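ABC transporter substrate-binding protein (Rhizobium radiobacter, PDB 6TFX) binds the opine mannopinic acid as the periplasmic solute-binding component of an ABC importer, and probably hands it to the membrane transporter. Local coordinates at residues 259-262 / 266-269; 348-353 / 360-365. One frame throughout, in Å; residues are numbered along the deposited sequence. Where two conformers were deposited one is given.

How the interactions relate
Interaction 1 (259-262 / 266-269) precedes interaction 2 (348-353 / 360-365) in sequence. Their centres lie about 17 Å apart and their nearest atoms about 7 Å, so they do not touch. What joins them is strand 358-365, which supplies one segment of interaction 2 and also borders interaction 1. In interaction 1 the Arg268 side chain comes about 7 Å from a bound magnesium ion and about 5 Å from the side chain of its ligand Cys453. Interaction 2 lies away from the metal site; its Ile349 side chain, in the conformer given, is about 9 Å from the mannopinic acid ligand.

Interaction 1 of 2, residues 259-262 / 266-269; sequences KPPF and RVRQ
One torsion turns Val267 onto the ring of Phe262, and another brings Arg268 to the Phe262 carbonyl. Val267 sets CG1 anti to the backbone N (chi1 -180°), and CG1 thereby comes obliquely to the ring, 3.7 Å from Phe262 CE1 and close to CD1 as well. The two side chains cross at about a right angle. The other methyl of Val267, CG2, packs on the carbonyl of Pro261, whose O is 3.5 Å away. A cis peptide bond precedes Pro261 in this turn.

The polar part belongs to Arg268. A bend at chi3 (-59°) swings its guanidinium back so that NH1 donates to Phe262 O at 2.8 Å, with an N-H...O angle of 160°. The acceptor lies in the guanidinium plane, so the bond is made at the edge of the group, while the donor is tilted from the carbonyl plane. Arg268 CG meanwhile reaches the edge of the Phe262 ring. With NH2 bonded to Asn451 O, the guanidinium links two backbone carbonyls and its orientation is restrained.

The contact holds the loop after strand 240-255 against helix 265-272. Phe358 of strand 358-365 touches both Phe262 and Val267, Ile255 of strand 240-255 packs on Phe262 and Arg268, and Leu321 of helix 314-323 meets Val267.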
ATOM      1  N   LYS A 259       6.962  24.837  -5.371  1.00 17.89           N
ATOM      2  CA  LYS A 259       6.365  25.869  -4.519  1.00 16.47           C
ATOM      3  C   LYS A 259       7.392  26.533  -3.604  1.00 19.08           C
ATOM      4  O   LYS A 259       7.973  25.870  -2.737  1.00 17.57           O
ATOM      5  CB  LYS A 259       5.227  25.281  -3.644  1.00 16.62           C
ATOM      6  CG  LYS A 259       3.997  24.824  -4.417  1.00 22.90           C
ATOM      7  CD  LYS A 259       2.928  24.242  -3.474  1.00 19.95           C
ATOM      8  CE  LYS A 259       1.667  23.897  -4.230  1.00 23.76           C
ATOM      9  NZ  LYS A 259       0.646  23.248  -3.352  1.00 22.70           N
ATOM     10  N   PRO A 260       7.528  27.860  -3.692  1.00 18.15           N
ATOM     11  CA  PRO A 260       8.423  28.565  -2.760  1.00 17.35           C
ATOM     12  C   PRO A 260       7.989  28.303  -1.317  1.00 19.97           C
ATOM     13  O   PRO A 260       6.782  28.158  -1.065  1.00 18.78           O
ATOM     14  CB  PRO A 260       8.218  30.037  -3.126  1.00 20.15           C
ATOM     15  CG  PRO A 260       7.795  30.007  -4.577  1.00 23.80           C
ATOM     16  CD  PRO A 260       6.889  28.800  -4.647  1.00 19.89           C
ATOM     17  N   PRO A 261       8.933  28.231  -0.358  1.00 16.68           N
ATOM     18  CA  PRO A 261      10.382  28.455  -0.498  1.00 16.15           C
ATOM     19  C   PRO A 261      11.155  27.212  -0.921  1.00 19.73           C
ATOM     20  O   PRO A 261      12.377  27.260  -1.057  1.00 19.55           O
ATOM     21  CB  PRO A 261      10.795  28.875   0.920  1.00 18.41           C
ATOM     22  CG  PRO A 261       9.881  28.038   1.808  1.00 21.97           C
ATOM     23  CD  PRO A 261       8.549  28.058   1.061  1.00 18.34           C
ATOM     24  N   PHE A 262      10.435  26.091  -1.101  1.00 16.14           N
ATOM     25  CA  PHE A 262      11.063  24.805  -1.385  1.00 15.83           C
ATOM     26  C   PHE A 262      11.474  24.612  -2.857  1.00 17.57           C
ATOM     27  O   PHE A 262      11.972  23.526  -3.214  1.00 17.89           O
ATOM     28  CB  PHE A 262      10.189  23.664  -0.878  1.00 17.16           C
ATOM     29  CG  PHE A 262      10.136  23.639   0.640  1.00 17.52           C
ATOM     30  CD1 PHE A 262      11.184  23.088   1.384  1.00 19.10           C
ATOM     31  CD2 PHE A 262       9.054  24.186   1.323  1.00 20.97           C
ATOM     32  CE1 PHE A 262      11.148  23.085   2.789  1.00 19.15           C
ATOM     33  CE2 PHE A 262       9.025  24.199   2.725  1.00 23.30           C
ATOM     34  CZ  PHE A 262      10.071  23.648   3.449  1.00 21.53           C
ATOM     35  N   ARG A 266      18.630  24.787  -1.821  1.00 16.34           N
ATOM     36  CA  ARG A 266      19.286  25.000  -0.510  1.00 15.62           C
ATOM     37  C   ARG A 266      18.309  24.819   0.645  1.00 17.14           C
ATOM     38  O   ARG A 266      18.695  24.335   1.714  1.00 18.29           O
ATOM     39  CB  ARG A 266      19.948  26.369  -0.448  1.00 18.32           C
ATOM     40  CG  ARG A 266      21.080  26.492  -1.466  1.00 21.07           C
ATOM     41  CD  ARG A 266      21.570  27.928  -1.557  1.00 24.91           C
ATOM     42  NE  ARG A 266      20.528  28.815  -2.078  1.00 23.11           N
ATOM     43  CZ  ARG A 266      20.717  30.091  -2.379  1.00 40.95           C
ATOM     44  NH1 ARG A 266      21.912  30.647  -2.223  1.00 29.16           N
ATOM     45  NH2 ARG A 266      19.712  30.827  -2.837  1.00 30.12           N
ATOM     46  N   VAL A 267      17.049  25.228   0.445  1.00 14.16           N
ATOM     47  CA  VAL A 267      16.020  25.076   1.484  1.00 15.06           C
ATOM     48  C   VAL A 267      15.699  23.595   1.661  1.00 17.43           C
ATOM     49  O   VAL A 267      15.529  23.126   2.788  1.00 17.19           O
ATOM     50  CB  VAL A 267      14.766  25.934   1.196  1.00 18.30           C
ATOM     51  CG1 VAL A 267      13.710  25.761   2.292  1.00 16.59           C
ATOM     52  CG2 VAL A 267      15.148  27.410   1.053  1.00 18.21           C
ATOM     53  N   ARG A 268      15.623  22.847   0.545  1.00 15.46           N
ATOM     54  CA  ARG A 268      15.333  21.401   0.617  1.00 13.86           C
ATOM     55  C   ARG A 268      16.516  20.691   1.292  1.00 15.85           C
ATOM     56  O   ARG A 268      16.330  19.832   2.163  1.00 15.20           O
ATOM     57  CB  ARG A 268      15.110  20.820  -0.794  1.00 13.58           C
ATOM     58  CG  ARG A 268      13.919  21.464  -1.494  1.00 13.89           C
ATOM     59  CD  ARG A 268      13.379  20.625  -2.647  1.00 15.77           C
ATOM     60  NE  ARG A 268      14.367  20.366  -3.700  1.00 14.92           N
ATOM     61  CZ  ARG A 268      14.553  21.147  -4.759  1.00 23.41           C
ATOM     62  NH1 ARG A 268      13.937  22.322  -4.842  1.00 18.52           N
ATOM     63  NH2 ARG A 268      15.412  20.797  -5.708  1.00 18.60           N
ATOM     64  N   GLN A 269      17.754  21.047   0.892  1.00 14.22           N
ATOM     65  CA  GLN A 269      18.947  20.464   1.503  1.00 14.34           C
ATOM     66  C   GLN A 269      18.975  20.760   3.006  1.00 16.97           C
ATOM     67  O   GLN A 269      19.275  19.870   3.809  1.00 16.58           O
ATOM     68  CB  GLN A 269      20.211  21.031   0.852  1.00 16.11           C
ATOM     69  CG  GLN A 269      20.407  20.530  -0.578  1.00 15.95           C
ATOM     70  CD  GLN A 269      21.510  21.290  -1.285  1.00 24.01           C
ATOM     71  OE1 GLN A 269      21.783  22.469  -0.998  1.00 22.42           O
ATOM     72  NE2 GLN A 269      22.158  20.622  -2.243  1.00 21.77           N
TER

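Interaction 2 of 2, residues 348-353 / 360-365; sequences LIQAQV and LNLQPV
Gln350 supplies the direct polar link between helix and strand, donating from NE2 to Leu360 O at 2.8 Å. The bond is nearly straight (N-H...O 172°), and the acceptor lies close to the amide plane of Gln350. At the acceptor the geometry is less regular, since the donor stands above the Leu360 carbonyl plane and not on a lone pair. With CG anti to the backbone N (chi1 175°) and the chain extended beyond it, the glutamine spans the gap from helix to strand.

Two waters add bridges. Water 1 donates to Gln350 O and accepts from Leu360 N, its oxygen lying 2.7 Å from Gln350 O, so the helix carbonyl and strand N-H are joined through it. Water 2 accepts from Gln350 NE2 and from Leu362 N, at 3.0 Å from the latter. Gln350 NE2 thus gives one bond to a strand carbonyl and one to a water, and these two bonds restrain the rotation of the amide.

The apolar contacts centre on Leu360. Its CD2 lies 4.0 Å from Gln350 CA and also meets Ile349 CG2, while Leu360 CB faces Val353 CG2 at 4.3 Å. Leu360 also touches Val332 and Met334 of strand 330-337, so it packs against both the helix and the neighbouring strand. Apart from these, Leu362 makes a van der Waals contact with the Gln350 amide: Leu362 CG lies 3.7 Å from Gln350 NE2, the two side chains crossing at a slant.

The axes of the two segments approach to 8.7 Å and run nearly antiparallel, at 164°. That is the packing expected in a beta-alpha-beta crossover: helix 340-353 connects the parallel strands 330-337 and 358-365 and lies against them.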
ATOM      1  N   LEU A 348       7.430  13.507  15.509  1.00 17.23           N
ATOM      2  CA  LEU A 348       8.881  13.282  15.708  1.00 16.96           C
ATOM      3  C   LEU A 348       9.687  14.180  14.775  1.00 19.52           C
ATOM      4  O   LEU A 348      10.674  14.791  15.206  1.00 19.69           O
ATOM      5  CB  LEU A 348       9.253  11.829  15.451  1.00 16.78           C
ATOM      6  CG  LEU A 348       8.716  10.810  16.479  1.00 22.08           C
ATOM      7  CD1 LEU A 348       9.093   9.409  16.057  1.00 22.94           C
ATOM      8  CD2 LEU A 348       9.276  11.074  17.902  1.00 24.19           C
ATOM      9  N   ILE A 349       9.274  14.260  13.491  0.50 16.65           N
ATOM     10  CA  ILE A 349       9.935  15.112  12.482  0.50 15.62           C
ATOM     11  C   ILE A 349       9.826  16.594  12.910  0.50 18.69           C
ATOM     12  O   ILE A 349      10.819  17.331  12.821  0.50 18.61           O
ATOM     13  CB  ILE A 349       9.327  14.902  11.074  0.50 18.19           C
ATOM     14  CG1 ILE A 349       9.425  13.427  10.618  0.50 18.25           C
ATOM     15  CG2 ILE A 349       9.937  15.871  10.037  0.50 18.20           C
ATOM     16  CD1 ILE A 349       8.449  13.123   9.536  0.50 18.36           C
ATOM     17  N   GLN A 350       8.621  17.029  13.359  1.00 16.22           N
ATOM     18  CA  GLN A 350       8.397  18.397  13.808  1.00 15.65           C
ATOM     19  C   GLN A 350       9.436  18.778  14.885  1.00 18.37           C
ATOM     20  O   GLN A 350      10.079  19.818  14.770  1.00 20.23           O
ATOM     21  CB  GLN A 350       6.986  18.525  14.369  1.00 17.69           C
ATOM     22  CG  GLN A 350       6.680  19.885  14.971  1.00 18.52           C
ATOM     23  CD  GLN A 350       5.266  19.875  15.487  1.00 24.70           C
ATOM     24  OE1 GLN A 350       4.907  19.056  16.358  1.00 22.34           O
ATOM     25  NE2 GLN A 350       4.414  20.735  14.935  1.00 20.02           N
ATOM     26  N   ALA A 351       9.681  17.882  15.855  1.00 15.46           N
ATOM     27  CA  ALA A 351      10.692  18.153  16.900  1.00 17.41           C
ATOM     28  C   ALA A 351      12.114  18.178  16.305  1.00 20.70           C
ATOM     29  O   ALA A 351      12.925  19.045  16.668  1.00 20.79           O
ATOM     30  CB  ALA A 351      10.601  17.103  18.000  1.00 19.19           C
ATOM     31  N   GLN A 352      12.415  17.239  15.389  1.00 17.83           N
ATOM     32  CA  GLN A 352      13.749  17.187  14.806  1.00 17.08           C
ATOM     33  C   GLN A 352      14.103  18.410  13.981  1.00 19.27           C
ATOM     34  O   GLN A 352      15.230  18.916  14.077  1.00 19.53           O
ATOM     35  CB  GLN A 352      13.943  15.952  13.922  1.00 17.22           C
ATOM     36  CG  GLN A 352      13.965  14.633  14.693  1.00 18.04           C
ATOM     37  CD  GLN A 352      14.342  13.500  13.746  1.00 21.28           C
ATOM     38  OE1 GLN A 352      14.188  13.586  12.506  1.00 20.57           O
ATOM     39  NE2 GLN A 352      14.853  12.419  14.303  1.00 19.56           N
ATOM     40  N   VAL A 353      13.175  18.848  13.116  1.00 15.89           N
ATOM     41  CA  VAL A 353      13.516  19.887  12.141  1.00 14.98           C
ATOM     42  C   VAL A 353      13.635  21.281  12.771  1.00 17.83           C
ATOM     43  O   VAL A 353      14.234  22.177  12.169  1.00 17.84           O
ATOM     44  CB  VAL A 353      12.622  19.874  10.882  1.00 17.88           C
ATOM     45  CG1 VAL A 353      12.662  18.504  10.214  1.00 16.01           C
ATOM     46  CG2 VAL A 353      11.193  20.321  11.180  1.00 18.50           C
ATOM     47  N   LEU A 360       7.629  23.540  11.888  1.00 19.13           N
ATOM     48  CA  LEU A 360       6.590  22.826  11.170  1.00 19.92           C
ATOM     49  C   LEU A 360       5.278  22.923  11.939  1.00 22.65           C
ATOM     50  O   LEU A 360       5.247  22.699  13.152  1.00 23.30           O
ATOM     51  CB  LEU A 360       7.068  21.359  11.025  1.00 20.80           C
ATOM     52  CG  LEU A 360       6.268  20.403  10.201  1.00 26.50           C
ATOM     53  CD1 LEU A 360       6.019  20.946   8.788  1.00 27.70           C
ATOM     54  CD2 LEU A 360       6.976  19.055  10.165  1.00 26.45           C
ATOM     55  N   ASN A 361       4.222  23.367  11.258  1.00 18.80           N
ATOM     56  CA  ASN A 361       2.877  23.439  11.821  1.00 17.78           C
ATOM     57  C   ASN A 361       2.117  22.272  11.168  1.00 22.43           C
ATOM     58  O   ASN A 361       2.100  22.144   9.941  1.00 22.02           O
ATOM     59  CB  ASN A 361       2.207  24.777  11.460  1.00 17.43           C
ATOM     60  CG  ASN A 361       0.729  24.849  11.787  1.00 27.07           C
ATOM     61  OD1 ASN A 361      -0.113  25.196  10.933  1.00 29.44           O
ATOM     62  ND2 ASN A 361       0.374  24.526  13.015  1.00 18.86           N
ATOM     63  N   LEU A 362       1.525  21.406  11.989  1.00 18.24           N
ATOM     64  CA  LEU A 362       0.823  20.239  11.486  1.00 17.57           C
ATOM     65  C   LEU A 362      -0.672  20.476  11.543  1.00 22.63           C
ATOM     66  O   LEU A 362      -1.209  20.768  12.631  1.00 23.41           O
ATOM     67  CB  LEU A 362       1.202  19.005  12.319  1.00 17.24           C
ATOM     68  CG  LEU A 362       2.702  18.675  12.345  1.00 21.01           C
ATOM     69  CD1 LEU A 362       2.977  17.535  13.300  1.00 22.08           C
ATOM     70  CD2 LEU A 362       3.208  18.327  10.958  1.00 19.90           C
ATOM     71  N   GLN A 363      -1.341  20.432  10.369  1.00 18.87           N
ATOM     72  CA  GLN A 363      -2.793  20.618  10.322  1.00 19.00           C
ATOM     73  C   GLN A 363      -3.386  19.210  10.217  1.00 22.49           C
ATOM     74  O   GLN A 363      -3.279  18.591   9.155  1.00 20.63           O
ATOM     75  CB  GLN A 363      -3.218  21.554   9.164  1.00 19.90           C
ATOM     76  CG  GLN A 363      -4.754  21.657   8.959  1.00 30.92           C
ATOM     77  CD  GLN A 363      -5.543  22.199  10.140  1.00 45.23           C
ATOM     78  OE1 GLN A 363      -5.108  23.104  10.847  1.00 31.56           O
ATOM     79  NE2 GLN A 363      -6.744  21.666  10.374  1.00 39.09           N
ATOM     80  N   PRO A 364      -3.922  18.659  11.334  1.00 22.87           N
ATOM     81  CA  PRO A 364      -4.399  17.260  11.335  1.00 23.67           C
ATOM     82  C   PRO A 364      -5.688  17.049  10.565  1.00 24.69           C
ATOM     83  O   PRO A 364      -6.630  17.850  10.657  1.00 23.35           O
ATOM     84  CB  PRO A 364      -4.582  16.928  12.828  1.00 26.67           C
ATOM     85  CG  PRO A 364      -3.971  18.069  13.581  1.00 33.08           C
ATOM     86  CD  PRO A 364      -4.090  19.264  12.674  1.00 28.06           C
ATOM     87  N   VAL A 365      -5.714  15.985   9.767  1.00 18.79           N
ATOM     88  CA  VAL A 365      -6.895  15.651   8.974  1.00 19.79           C
ATOM     89  C   VAL A 365      -7.120  14.126   9.047  1.00 21.22           C
ATOM     90  O   VAL A 365      -6.136  13.360   8.976  1.00 18.48           O
ATOM     91  CB  VAL A 365      -6.736  16.152   7.497  1.00 25.73           C
ATOM     92  CG1 VAL A 365      -7.878  15.666   6.621  1.00 25.95           C
ATOM     93  CG2 VAL A 365      -6.671  17.681   7.425  1.00 26.21           C
TER
HETATM   94  O   HOH W   1       9.413  22.257  13.812  1.00 19.94           O
HETATM   95  O   HOH W   2       1.623  21.502  14.968  1.00 22.70           O